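Local coordinates for protein bifunctional dTDP-4-dehydrorhamnose 3,5-epimerase/dTDP-4-dehydrorhamnose reductase (Arabidopsis thaliana, PDB 4QQR) that catalyses the 3,5-epimerisation of dTDP-4-keto-6-deoxy-glucose and the NADPH-dependent reduction of the product to dTDP-beta-L-rhamnose, at residues N14-G19 / A54-V59; G93-A98 / E152-N157; L106-Y111 / E159-L164; C115-D120 / T136-G141; Y187-D192 / T245-T250. One frame throughout, in Å; residues are numbered along the deposited sequence.

Contact 1. Residues N14-G19 / A54-V59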
# COMPACT_ATOMS: atom_id res chain seq x y z
N ASN A 14 12.42 27.61 4.35
CA ASN A 14 12.74 27.32 2.96
C ASN A 14 11.98 26.09 2.54
O ASN A 14 12.32 24.98 2.94
CB ASN A 14 14.25 27.05 2.81
CG ASN A 14 14.68 26.84 1.36
OD1 ASN A 14 13.88 26.98 0.43
ND2 ASN A 14 15.95 26.52 1.16
N PHE A 15 10.95 26.26 1.71
CA PHE A 15 10.06 25.13 1.44
C PHE A 15 10.34 24.46 0.12
O PHE A 15 10.47 25.12 -0.91
CB PHE A 15 8.59 25.54 1.48
CG PHE A 15 8.13 26.05 2.82
CD1 PHE A 15 8.92 25.92 3.95
CD2 PHE A 15 6.90 26.67 2.95
CE1 PHE A 15 8.50 26.38 5.17
CE2 PHE A 15 6.47 27.13 4.17
CZ PHE A 15 7.26 26.99 5.29
N LEU A 16 10.43 23.13 0.17
CA LEU A 16 10.44 22.33 -1.04
C LEU A 16 9.00 21.87 -1.28
O LEU A 16 8.37 21.30 -0.40
CB LEU A 16 11.39 21.14 -0.91
CG LEU A 16 11.52 20.20 -2.13
CD1 LEU A 16 11.99 20.96 -3.37
CD2 LEU A 16 12.45 19.01 -1.83
N ILE A 17 8.47 22.17 -2.46
CA ILE A 17 7.09 21.84 -2.78
C ILE A 17 7.02 20.91 -3.98
O ILE A 17 7.70 21.12 -4.98
CB ILE A 17 6.25 23.11 -3.02
CG1 ILE A 17 6.30 24.01 -1.78
CG2 ILE A 17 4.83 22.74 -3.39
CD1 ILE A 17 5.72 25.41 -1.99
N TYR A 18 6.20 19.86 -3.89
CA TYR A 18 5.99 18.97 -5.02
C TYR A 18 4.59 19.13 -5.60
O TYR A 18 3.61 19.19 -4.86
CB TYR A 18 6.31 17.51 -4.66
CG TYR A 18 7.81 17.28 -4.61
CD1 TYR A 18 8.51 17.43 -3.41
CD2 TYR A 18 8.53 16.97 -5.76
CE1 TYR A 18 9.88 17.24 -3.36
CE2 TYR A 18 9.90 16.79 -5.72
CZ TYR A 18 10.57 16.93 -4.52
OH TYR A 18 11.93 16.74 -4.47
N GLY A 19 4.52 19.26 -6.92
CA GLY A 19 3.26 19.46 -7.63
C GLY A 19 2.96 20.89 -8.08
O GLY A 19 1.88 21.40 -7.77
N ALA A 54 18.46 14.46 -4.71
CA ALA A 54 19.15 15.58 -5.33
C ALA A 54 18.50 16.93 -4.99
O ALA A 54 19.19 17.89 -4.60
CB ALA A 54 19.20 15.39 -6.83
N ASP A 55 17.18 16.98 -5.13
CA ASP A 55 16.40 18.14 -4.73
C ASP A 55 16.69 18.57 -3.29
O ASP A 55 16.86 19.75 -3.03
CB ASP A 55 14.90 17.86 -4.88
CG ASP A 55 14.48 17.68 -6.32
OD1 ASP A 55 15.36 17.51 -7.18
OD2 ASP A 55 13.25 17.70 -6.58
N ILE A 56 16.72 17.62 -2.35
CA ILE A 56 16.91 17.98 -0.95
C ILE A 56 18.28 18.61 -0.73
O ILE A 56 18.43 19.56 0.04
CB ILE A 56 16.75 16.79 0.02
CG1 ILE A 56 15.44 16.03 -0.25
CG2 ILE A 56 16.86 17.26 1.46
CD1 ILE A 56 14.22 16.68 0.27
N GLU A 57 19.29 18.10 -1.43
CA GLU A 57 20.63 18.66 -1.29
C GLU A 57 20.80 20.00 -2.03
O GLU A 57 21.45 20.92 -1.53
CB GLU A 57 21.68 17.64 -1.70
CG GLU A 57 21.49 16.30 -1.00
CD GLU A 57 22.80 15.60 -0.70
OE1 GLU A 57 23.60 16.16 0.09
OE2 GLU A 57 23.02 14.48 -1.24
N SER A 58 20.18 20.09 -3.21
CA SER A 58 20.19 21.32 -3.99
C SER A 58 19.44 22.47 -3.30
O SER A 58 19.93 23.60 -3.27
CB SER A 58 19.61 21.05 -5.38
OG SER A 58 19.54 22.23 -6.15
N VAL A 59 18.26 22.18 -2.73
CA VAL A 59 17.41 23.21 -2.10
C VAL A 59 17.75 23.44 -0.62
O VAL A 59 17.53 24.54 -0.08
CB VAL A 59 15.92 22.85 -2.22
CG1 VAL A 59 15.02 23.93 -1.59
CG2 VAL A 59 15.55 22.66 -3.67

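Contact 2. Residues G93-A98 / E152-N157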
# COMPACT_ATOMS: atom_id res chain seq x y z
N GLY A 93 5.96 6.59 -4.87
CA GLY A 93 6.59 7.89 -4.83
C GLY A 93 6.39 8.64 -3.52
O GLY A 93 7.34 9.23 -3.00
N THR A 94 5.16 8.64 -3.00
CA THR A 94 4.87 9.26 -1.71
C THR A 94 5.63 8.55 -0.57
O THR A 94 6.15 9.20 0.35
CB THR A 94 3.38 9.20 -1.39
OG1 THR A 94 2.63 9.52 -2.56
CG2 THR A 94 3.02 10.17 -0.31
N LEU A 95 5.65 7.22 -0.61
CA LEU A 95 6.37 6.47 0.41
C LEU A 95 7.88 6.75 0.31
O LEU A 95 8.54 6.94 1.33
CB LEU A 95 6.06 4.97 0.32
CG LEU A 95 4.89 4.37 1.12
CD1 LEU A 95 4.55 5.21 2.33
CD2 LEU A 95 3.68 4.17 0.28
N THR A 96 8.42 6.80 -0.92
CA THR A 96 9.83 7.14 -1.15
C THR A 96 10.17 8.53 -0.62
O THR A 96 11.20 8.72 0.04
CB THR A 96 10.23 7.05 -2.63
OG1 THR A 96 10.28 5.67 -3.02
CG2 THR A 96 11.60 7.66 -2.86
N LEU A 97 9.29 9.49 -0.90
CA LEU A 97 9.46 10.87 -0.40
C LEU A 97 9.43 10.93 1.13
O LEU A 97 10.27 11.58 1.74
CB LEU A 97 8.43 11.83 -1.01
CG LEU A 97 8.49 13.28 -0.53
CD1 LEU A 97 9.73 14.00 -1.00
CD2 LEU A 97 7.29 14.03 -0.98
N ALA A 98 8.47 10.24 1.75
CA ALA A 98 8.38 10.21 3.21
C ALA A 98 9.65 9.66 3.85
O ALA A 98 10.09 10.12 4.89
CB ALA A 98 7.19 9.38 3.63
N GLU A 152 -2.21 6.14 3.49
CA GLU A 152 -2.42 6.84 4.75
C GLU A 152 -2.06 5.97 5.94
O GLU A 152 -1.41 6.43 6.87
CB GLU A 152 -3.84 7.36 4.90
CG GLU A 152 -3.99 8.11 6.22
CD GLU A 152 -5.40 8.62 6.49
OE1 GLU A 152 -5.67 9.81 6.18
OE2 GLU A 152 -6.22 7.84 7.04
N GLU A 153 -2.49 4.71 5.92
CA GLU A 153 -2.16 3.81 7.02
C GLU A 153 -0.65 3.62 7.13
O GLU A 153 -0.09 3.67 8.23
CB GLU A 153 -2.87 2.47 6.84
CG GLU A 153 -2.50 1.42 7.91
CD GLU A 153 -3.44 1.42 9.12
OE1 GLU A 153 -4.33 2.30 9.20
OE2 GLU A 153 -3.28 0.52 9.98
N LEU A 154 0.02 3.42 6.00
CA LEU A 154 1.47 3.29 5.97
C LEU A 154 2.19 4.53 6.49
O LEU A 154 3.15 4.43 7.26
CB LEU A 154 1.96 2.95 4.56
CG LEU A 154 1.48 1.57 4.10
CD1 LEU A 154 1.71 1.39 2.61
CD2 LEU A 154 2.18 0.49 4.92
N LEU A 155 1.73 5.71 6.09
CA LEU A 155 2.36 6.95 6.52
C LEU A 155 2.31 7.14 8.04
O LEU A 155 3.09 7.94 8.58
CB LEU A 155 1.77 8.14 5.78
CG LEU A 155 2.09 8.16 4.29
CD1 LEU A 155 1.43 9.34 3.59
CD2 LEU A 155 3.59 8.18 4.06
N LYS A 156 1.43 6.41 8.72
CA LYS A 156 1.36 6.43 10.19
C LYS A 156 2.70 6.00 10.81
O LYS A 156 2.99 6.35 11.97
CB LYS A 156 0.27 5.47 10.73
CG LYS A 156 -1.18 5.99 10.72
CD LYS A 156 -2.09 4.95 11.40
CE LYS A 156 -3.57 5.33 11.41
NZ LYS A 156 -4.02 5.95 12.72
N ASN A 157 3.49 5.23 10.06
CA ASN A 157 4.77 4.74 10.55
C ASN A 157 5.91 5.74 10.38
O ASN A 157 7.00 5.52 10.92
CB ASN A 157 5.15 3.43 9.86
CG ASN A 157 4.09 2.35 10.02
OD1 ASN A 157 3.84 1.87 11.13
ND2 ASN A 157 3.48 1.94 8.91

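Contact 3. Residues L106-Y111 / E159-L164. With ZN (zinc ion), chain D.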
# COMPACT_ATOMS: atom_id res chain seq x y z
N LEU A 106 13.49 15.79 8.06
CA LEU A 106 12.61 16.79 7.45
C LEU A 106 11.12 16.47 7.62
O LEU A 106 10.66 15.34 7.34
CB LEU A 106 12.94 16.94 5.95
CG LEU A 106 13.80 18.09 5.36
CD1 LEU A 106 14.31 19.09 6.40
CD2 LEU A 106 14.95 17.54 4.47
N VAL A 107 10.37 17.47 8.10
CA VAL A 107 8.91 17.41 8.15
C VAL A 107 8.29 17.49 6.74
O VAL A 107 8.67 18.31 5.90
CB VAL A 107 8.31 18.51 9.03
CG1 VAL A 107 6.79 18.47 8.96
CG2 VAL A 107 8.79 18.35 10.48
N LEU A 108 7.35 16.61 6.50
CA LEU A 108 6.70 16.50 5.21
C LEU A 108 5.21 16.73 5.41
O LEU A 108 4.54 15.99 6.13
CB LEU A 108 6.96 15.11 4.65
CG LEU A 108 6.03 14.65 3.54
CD1 LEU A 108 6.20 15.59 2.36
CD2 LEU A 108 6.35 13.24 3.17
N ILE A 109 4.70 17.78 4.79
CA ILE A 109 3.27 18.06 4.79
C ILE A 109 2.66 17.33 3.61
O ILE A 109 2.86 17.71 2.46
CB ILE A 109 3.00 19.54 4.64
CG1 ILE A 109 3.68 20.31 5.79
CG2 ILE A 109 1.51 19.79 4.60
CD1 ILE A 109 3.13 19.98 7.19
N ASN A 110 1.92 16.27 3.90
CA ASN A 110 1.28 15.46 2.87
C ASN A 110 -0.23 15.76 2.73
O ASN A 110 -1.04 15.39 3.58
CB ASN A 110 1.57 13.98 3.16
CG ASN A 110 0.92 13.04 2.17
OD1 ASN A 110 1.20 13.08 0.98
ND2 ASN A 110 0.08 12.13 2.68
N TYR A 111 -0.58 16.46 1.66
CA TYR A 111 -1.96 16.72 1.29
C TYR A 111 -2.60 15.45 0.77
O TYR A 111 -2.09 14.80 -0.13
CB TYR A 111 -2.01 17.83 0.24
CG TYR A 111 -1.49 19.14 0.78
CD1 TYR A 111 -2.30 19.96 1.58
CD2 TYR A 111 -0.18 19.53 0.57
CE1 TYR A 111 -1.81 21.14 2.10
CE2 TYR A 111 0.31 20.70 1.10
CZ TYR A 111 -0.51 21.50 1.86
OH TYR A 111 -0.01 22.68 2.37
N GLU A 159 7.02 9.16 11.51
CA GLU A 159 6.73 10.17 12.53
C GLU A 159 6.95 11.61 12.09
O GLU A 159 6.60 12.54 12.83
CB GLU A 159 7.58 9.91 13.77
CG GLU A 159 8.92 10.60 13.72
CD GLU A 159 10.05 9.75 14.27
OE1 GLU A 159 9.88 9.16 15.36
OE2 GLU A 159 11.10 9.68 13.60
N ASN A 160 7.56 11.80 10.93
CA ASN A 160 7.87 13.15 10.44
C ASN A 160 6.81 13.67 9.46
O ASN A 160 6.85 14.82 9.04
CB ASN A 160 9.21 13.10 9.72
CG ASN A 160 9.13 12.28 8.45
OD1 ASN A 160 8.54 11.20 8.43
ND2 ASN A 160 9.68 12.82 7.36
N VAL A 161 5.88 12.80 9.10
CA VAL A 161 4.89 13.12 8.09
C VAL A 161 3.61 13.64 8.74
O VAL A 161 3.15 13.13 9.77
CB VAL A 161 4.57 11.87 7.25
CG1 VAL A 161 3.41 12.11 6.29
CG2 VAL A 161 5.79 11.45 6.49
N CYS A 162 3.05 14.68 8.13
CA CYS A 162 1.78 15.23 8.57
C CYS A 162 0.74 15.11 7.45
O CYS A 162 0.68 15.92 6.53
CB CYS A 162 1.96 16.69 9.00
SG CYS A 162 0.43 17.47 9.61
N THR A 163 -0.07 14.05 7.54
CA THR A 163 -1.14 13.78 6.59
C THR A 163 -2.39 14.63 6.85
O THR A 163 -2.94 14.65 7.96
CB THR A 163 -1.50 12.30 6.61
OG1 THR A 163 -0.40 11.57 6.08
CG2 THR A 163 -2.74 12.02 5.77
N LEU A 164 -2.82 15.32 5.80
CA LEU A 164 -3.97 16.21 5.83
C LEU A 164 -5.12 15.65 4.97
O LEU A 164 -4.95 15.43 3.76
CB LEU A 164 -3.57 17.62 5.35
CG LEU A 164 -2.95 18.62 6.34
CD1 LEU A 164 -2.25 17.92 7.46
CD2 LEU A 164 -1.96 19.56 5.66
ZN ZN D . 12.46 8.09 14.96

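Contact 4. Residues C115-D120 / T136-G141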
# COMPACT_ATOMS: atom_id res chain seq x y z
N CYS A 115 -11.98 11.57 1.64
CA CYS A 115 -13.01 10.83 0.92
C CYS A 115 -12.79 9.34 0.98
O CYS A 115 -13.05 8.62 0.02
CB CYS A 115 -13.04 11.26 -0.54
SG CYS A 115 -13.73 12.90 -0.74
N ILE A 116 -12.32 8.87 2.12
CA ILE A 116 -12.13 7.45 2.34
C ILE A 116 -13.01 6.99 3.51
O ILE A 116 -12.84 5.90 4.07
CB ILE A 116 -10.66 7.18 2.63
CG1 ILE A 116 -10.18 8.09 3.75
CG2 ILE A 116 -9.86 7.40 1.37
CD1 ILE A 116 -8.85 7.67 4.33
N PHE A 117 -13.95 7.83 3.87
CA PHE A 117 -14.87 7.53 4.94
C PHE A 117 -16.29 7.64 4.40
O PHE A 117 -16.54 8.29 3.37
CB PHE A 117 -14.64 8.48 6.11
CG PHE A 117 -13.48 8.08 6.99
CD1 PHE A 117 -13.64 7.13 7.99
CD2 PHE A 117 -12.23 8.67 6.82
CE1 PHE A 117 -12.59 6.77 8.81
CE2 PHE A 117 -11.17 8.30 7.65
CZ PHE A 117 -11.36 7.35 8.64
N GLU A 118 -17.24 7.00 5.08
CA GLU A 118 -18.64 7.05 4.63
C GLU A 118 -19.64 6.98 5.80
O GLU A 118 -19.41 6.27 6.78
CB GLU A 118 -18.91 5.92 3.65
CG GLU A 118 -20.31 5.89 3.10
CD GLU A 118 -20.56 4.71 2.19
OE1 GLU A 118 -19.97 3.63 2.42
OE2 GLU A 118 -21.35 4.88 1.23
N TYR A 119 -20.73 7.74 5.70
CA TYR A 119 -21.80 7.69 6.70
C TYR A 119 -22.17 6.23 7.04
O TYR A 119 -22.44 5.43 6.15
CB TYR A 119 -23.03 8.47 6.21
CG TYR A 119 -22.89 9.99 6.26
CD1 TYR A 119 -22.50 10.64 7.43
CD2 TYR A 119 -23.15 10.77 5.14
CE1 TYR A 119 -22.37 12.02 7.48
CE2 TYR A 119 -23.03 12.15 5.18
CZ TYR A 119 -22.64 12.77 6.35
OH TYR A 119 -22.52 14.15 6.39
N ASP A 120 -22.16 5.90 8.33
CA ASP A 120 -22.47 4.55 8.79
C ASP A 120 -23.30 4.51 10.09
O ASP A 120 -23.69 5.56 10.62
CB ASP A 120 -21.19 3.71 8.95
CG ASP A 120 -20.28 4.20 10.08
OD1 ASP A 120 -19.16 3.65 10.22
OD2 ASP A 120 -20.66 5.12 10.84
N THR A 136 -10.86 4.11 11.40
CA THR A 136 -10.40 3.25 10.33
C THR A 136 -11.25 3.50 9.11
O THR A 136 -12.46 3.39 9.19
CB THR A 136 -10.51 1.78 10.77
OG1 THR A 136 -9.69 1.58 11.94
CG2 THR A 136 -10.06 0.85 9.67
N PRO A 137 -10.62 3.86 7.98
CA PRO A 137 -11.38 4.18 6.76
C PRO A 137 -12.40 3.10 6.49
O PRO A 137 -12.05 1.92 6.55
CB PRO A 137 -10.31 4.19 5.67
CG PRO A 137 -9.11 4.64 6.38
CD PRO A 137 -9.18 3.99 7.75
N ASN A 138 -13.63 3.50 6.22
CA ASN A 138 -14.70 2.53 6.05
C ASN A 138 -15.29 2.55 4.64
O ASN A 138 -16.28 1.87 4.37
CB ASN A 138 -15.79 2.79 7.09
CG ASN A 138 -16.56 4.06 6.82
OD1 ASN A 138 -16.00 5.06 6.37
ND2 ASN A 138 -17.87 4.02 7.06
N PHE A 139 -14.70 3.36 3.76
CA PHE A 139 -15.22 3.51 2.40
C PHE A 139 -14.14 3.15 1.40
O PHE A 139 -13.47 4.02 0.86
CB PHE A 139 -15.68 4.95 2.16
CG PHE A 139 -16.34 5.17 0.82
CD1 PHE A 139 -17.60 4.63 0.57
CD2 PHE A 139 -15.72 5.93 -0.17
CE1 PHE A 139 -18.23 4.84 -0.66
CE2 PHE A 139 -16.33 6.14 -1.40
CZ PHE A 139 -17.59 5.60 -1.65
N THR A 140 -13.94 1.86 1.16
CA THR A 140 -12.80 1.44 0.38
C THR A 140 -13.17 0.34 -0.60
O THR A 140 -12.41 -0.60 -0.80
CB THR A 140 -11.62 0.98 1.28
OG1 THR A 140 -12.07 -0.04 2.18
CG2 THR A 140 -11.07 2.16 2.08
N GLY A 141 -14.35 0.47 -1.19
CA GLY A 141 -14.75 -0.38 -2.29
C GLY A 141 -13.88 -0.05 -3.48
O GLY A 141 -13.13 -0.91 -3.97

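Contact 5. Residues Y187-D192 / T245-T250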
# COMPACT_ATOMS: atom_id res chain seq x y z
N TYR A 187 -23.50 21.84 -13.11
CA TYR A 187 -24.23 20.61 -13.35
C TYR A 187 -25.72 20.87 -13.49
O TYR A 187 -26.21 21.95 -13.17
CB TYR A 187 -23.91 19.58 -12.27
CG TYR A 187 -22.43 19.23 -12.28
CD1 TYR A 187 -21.69 19.38 -13.46
CD2 TYR A 187 -21.77 18.79 -11.14
CE1 TYR A 187 -20.34 19.09 -13.50
CE2 TYR A 187 -20.41 18.48 -11.17
CZ TYR A 187 -19.71 18.64 -12.35
OH TYR A 187 -18.37 18.34 -12.41
N GLU A 188 -26.43 19.87 -14.00
CA GLU A 188 -27.86 20.00 -14.31
C GLU A 188 -28.70 19.75 -13.06
O GLU A 188 -29.36 20.67 -12.53
CB GLU A 188 -28.24 19.00 -15.42
CG GLU A 188 -27.22 17.85 -15.61
CD GLU A 188 -27.66 16.52 -14.97
OE1 GLU A 188 -28.67 15.94 -15.42
OE2 GLU A 188 -26.98 16.05 -14.02
N LYS A 189 -28.67 18.50 -12.59
CA LYS A 189 -29.18 18.14 -11.28
C LYS A 189 -28.00 17.99 -10.33
O LYS A 189 -26.83 18.10 -10.73
CB LYS A 189 -29.97 16.83 -11.36
CG LYS A 189 -31.03 16.83 -12.43
CD LYS A 189 -32.19 15.92 -12.07
CE LYS A 189 -33.32 16.04 -13.08
NZ LYS A 189 -32.93 15.45 -14.38
N VAL A 190 -28.31 17.73 -9.06
CA VAL A 190 -27.30 17.55 -8.03
C VAL A 190 -27.91 16.76 -6.87
O VAL A 190 -29.13 16.67 -6.75
CB VAL A 190 -26.70 18.91 -7.58
CG1 VAL A 190 -27.71 19.69 -6.76
CG2 VAL A 190 -25.41 18.70 -6.82
N VAL A 191 -27.06 16.19 -6.02
CA VAL A 191 -27.50 15.12 -5.14
C VAL A 191 -28.04 15.57 -3.79
O VAL A 191 -28.79 14.82 -3.14
CB VAL A 191 -26.34 14.16 -4.87
CG1 VAL A 191 -26.87 12.74 -4.65
CG2 VAL A 191 -25.34 14.22 -6.02
N ASP A 192 -27.62 16.76 -3.37
CA ASP A 192 -27.90 17.31 -2.03
C ASP A 192 -27.60 16.42 -0.81
O ASP A 192 -28.53 15.93 -0.17
CB ASP A 192 -29.33 17.78 -1.94
CG ASP A 192 -29.55 18.68 -0.74
OD1 ASP A 192 -28.77 19.64 -0.56
OD2 ASP A 192 -30.51 18.40 0.02
N THR A 245 -30.47 28.54 -11.59
CA THR A 245 -31.47 27.49 -11.43
C THR A 245 -30.83 26.12 -11.28
O THR A 245 -29.72 25.90 -11.76
CB THR A 245 -32.41 27.43 -12.66
OG1 THR A 245 -33.33 26.34 -12.52
CG2 THR A 245 -31.60 27.24 -13.95
N TRP A 246 -31.52 25.19 -10.62
CA TRP A 246 -31.05 23.82 -10.49
C TRP A 246 -32.17 22.87 -10.04
O TRP A 246 -33.08 23.28 -9.32
CB TRP A 246 -29.83 23.73 -9.55
CG TRP A 246 -30.14 23.84 -8.07
CD1 TRP A 246 -30.38 22.82 -7.21
CD2 TRP A 246 -30.23 25.05 -7.30
NE1 TRP A 246 -30.62 23.31 -5.95
CE2 TRP A 246 -30.53 24.67 -5.98
CE3 TRP A 246 -30.09 26.40 -7.60
CZ2 TRP A 246 -30.70 25.60 -4.96
CZ3 TRP A 246 -30.25 27.33 -6.58
CH2 TRP A 246 -30.56 26.93 -5.28
N LYS A 247 -32.10 21.61 -10.48
CA LYS A 247 -33.03 20.59 -10.00
C LYS A 247 -32.29 19.50 -9.23
O LYS A 247 -31.06 19.45 -9.25
CB LYS A 247 -33.84 19.98 -11.15
CG LYS A 247 -34.82 20.95 -11.83
CD LYS A 247 -35.30 20.45 -13.18
CE LYS A 247 -34.12 20.22 -14.13
NZ LYS A 247 -33.13 21.34 -14.09
N ASN A 248 -33.03 18.63 -8.54
CA ASN A 248 -32.43 17.56 -7.76
C ASN A 248 -32.76 16.17 -8.29
O ASN A 248 -33.50 16.03 -9.26
CB ASN A 248 -32.87 17.66 -6.30
CG ASN A 248 -32.36 18.92 -5.61
OD1 ASN A 248 -33.07 19.54 -4.82
ND2 ASN A 248 -31.12 19.30 -5.91
N PHE A 249 -32.22 15.15 -7.64
CA PHE A 249 -32.53 13.76 -7.94
C PHE A 249 -33.62 13.25 -7.00
O PHE A 249 -33.57 13.51 -5.79
CB PHE A 249 -31.28 12.89 -7.80
CG PHE A 249 -30.26 13.11 -8.88
CD1 PHE A 249 -30.39 12.48 -10.11
CD2 PHE A 249 -29.17 13.93 -8.67
CE1 PHE A 249 -29.45 12.67 -11.11
CE2 PHE A 249 -28.23 14.13 -9.67
CZ PHE A 249 -28.36 13.50 -10.88
N THR A 250 -34.58 12.50 -7.53
CA THR A 250 -35.69 11.99 -6.73
C THR A 250 -35.53 10.50 -6.40
O THR A 250 -36.09 10.00 -5.41
CB THR A 250 -37.05 12.23 -7.43
OG1 THR A 250 -37.82 11.02 -7.43
CG2 THR A 250 -36.83 12.70 -8.88

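Contact 1. Residues N14-G19 / A54-V59
Leu16 reaches from strand 14-18 into the side of residues 54-59 of helix 49-59 that carries Asp55, Ile56 and Val59. From CB, which leaves the strand toward the helix, the chain passes to CG, anti to the backbone N (chi1 -180°), and there forks into two methyls with different partners. CD1 turns to Val59 and meets its CG2 at 4.0 Å. CD2 takes the other side, 3.6 Å from Ile56 CD1 and 4.1 Å from Asp55 CB, and the Leu16 side chain crosses those of Ile56 and Asp55 at about a right angle.

Polar pairs flank this apolar middle. Tyr18 OH donates to Asp55 OD2 at 2.7 Å on its anti side, 30° out of the carboxylate plane, although ring and carboxylate planes are only 6° apart. The same OD2 also accepts from Gly44 N, so two donors grip it. Toward the start of the strand, Asn14 ND2 makes a weak, bent bond to Val59 O.

This is a strand-on-helix layer of the Rossmann fold. Strand 14-18 lies between strands 38-41 and 63-66, helix 49-59 packs against the Leu16 face, and Phe15 and Ile17 turn to helix 23-34 on the other.

Contact 2. Residues G93-A98 / E152-N157
Leu95 and Leu155 meet where helix 80-103 packs on helix 143-155, two neighbouring helices on one face of the Rossmann sheet. Leu95 also packs on Ile87 of the second subunit and Leu154 on Met150 of the second subunit, consistent with the intersubunit helix bundle of extended short-chain dehydrogenases.

Everything that joins the two segments is apolar. Leu95 CD1 lies 3.6 Å from Leu155 CD2 and 4.1 Å from Leu154 CB, while its other methyl, CD2, approaches Leu154 CD1. The side chains of Leu95 and Leu154 cross at about a right angle.

The hydrogen bonds stay on their own sides. Thr94 OG1 bonds back to Asn90 O of its own helix, leaving CG2 for the partner. Asn157 ND2 makes a weak bond to Leu154 O within its own segment.

Leu155 divides its methyls too: CD2 also touches Ala98 CB at 3.8 Å, and CD1 comes within 4.3 Å of Thr94 CG2.

Contact 3. Residues L106-Y111 / E159-L164
Leu108 and Val161 pair side by side where strands 107-113 and 161-166 run parallel, neighbours in the Rossmann sheet whose short segments approach to 4.7 Å between axes. The tight part is the backbone seam. Asn160 O accepts from Leu108 N, Leu108 O from Cys162 N, Cys162 O from Asn110 N, and Asn110 O from Leu164 N at 2.8 Å. On one face Leu108 CD2 meets Val161 CG2 (3.8 Å), followed by Asn110 and Thr163, whose ND2 and OG1 share a weak bond. On the other face Leu164 CD2 touches both Ile109 CG2 (3.6 Å) and Tyr111 CE1 (3.9 Å).

At the starting end the strands give way to loops, and a side chain takes over: Asn160 ND2 donates to Leu106 O at 2.7 Å, nearly along the C=O axis and in its own amide plane. Glu159, solvent-exposed, touches nothing of 106-111. Its OE2 binds a zinc ion at 2.5 Å, shared with Glu80 of the second subunit.

The chemistry implies a regular backbone-bonded seam, apolar on the Ile109 and Leu164 face and partly polar at Asn110 and Thr163. Tyr111, probably an NADPH-binding residue, is placed by packing on Leu164 and a hydroxyl bond to Ser207; the zinc ion lies at the other end.

Contact 4. Residues C115-D120 / T136-G141
Asn138 and Glu118 join two irregular strips of the long connection between strand 107-113 and helix 143-155 of the Rossmann fold. The Asn138 amide does the work of a backbone: OD1 accepts from Glu118 N at 2.6 Å, and ND2 donates to Glu118 O at 2.7 Å in a nearly straight bond (172°), with that oxygen in the amide plane. Asn138 CG lies between its own backbone N and carbonyl carbon (chi1 71°) and carries the amide to the Glu118 backbone. Next to this pair, Ile116 O takes Phe139 N at 3.2 Å, the donor lying above the carbonyl plane, and more weakly Asn138 N.

Rings and apolar groups pack around these bonds. Pro137 CA stands over one face of the Phe117 ring, 3.8 Å from its centroid, while Pro137 CG lies alongside Ile116 CD1 at 3.7 Å. The Phe139 ring turns an edge to Glu118, OE1 lying near its plane beside CD1, with the carboxylate plane steeply inclined to the ring.

Further out, Phe117 meets the ring of Phe131, Phe117 O is held by Ser263 and Asn265, and Pro137 rests on Ala149 of helix 143-155. The loop between the two strips carries His123 and Asp135, both zinc ligands. Asp120 OD2, hydrogen-bonded to His123 ND1 and Gly122 N, is thereby second-shell to the zinc site.

Contact 5. Residues Y187-D192 / T245-T250
A very short parallel strand pair, separate from the main Rossmann sheet, brings Lys189 and Val190 beside Lys247 and Asn248. Its bonding is weak. Val190 N reaches Lys247 O at 3.2 Å with a bent N-H angle of 125°, and the Lys189 CA-H points at the same oxygen. Asn248 then sends its side chain across, ND2 making a weak bond to Val190 O at 3.4 Å.

Side chains add to these bonds. Phe249 lays one ring face against Lys189, whose CB sits 3.9 Å from the centroid, displaced toward the rim: a CH-pi contact. Beyond CB the lysine runs past the backbone of Asn248, and its NZ stays 5.9 Å from Lys247 NZ; these like charges, not in contact, would be expected to repel each other mildly. Val190 CG1 comes 4.1 Å from Trp246 CD1 and 3.5 Å from Asn248 ND2.

Phe249 is exposed, whereas Val190 is buried against helix 229-239. There Val190 packs on His229 and Leu233, Trp246 on Leu233 and Glu234, and Trp246 NE1 is hydrogen-bonded to Asn230 OD1. Helix 180-186 leads into the first of the two strands.

How the contacts relate
From the N terminus, contact 1 closes first, tying strand 14-18 to helix 49-59 before any other contact opens. It touches contact 2 through Tyr18 and Leu97, and contact 3 through Ile56 and Leu106. Contacts 2 and 3 then cross, since helix 80-103, strand 107-113, helix 143-155 and strand 161-166 alternate along the chain; Leu155 and Ala98 lay the helix pair on the strand pair. Contact 4 is nested inside the loops of both, folding up the connection between strand 107-113 and helix 143-155, with Ile116 touching Glu152. Contact 5 follows in series, about 38 Å from contacts 2 and 3 between centres, closing the later loop that holds helices 200-212 and 229-239.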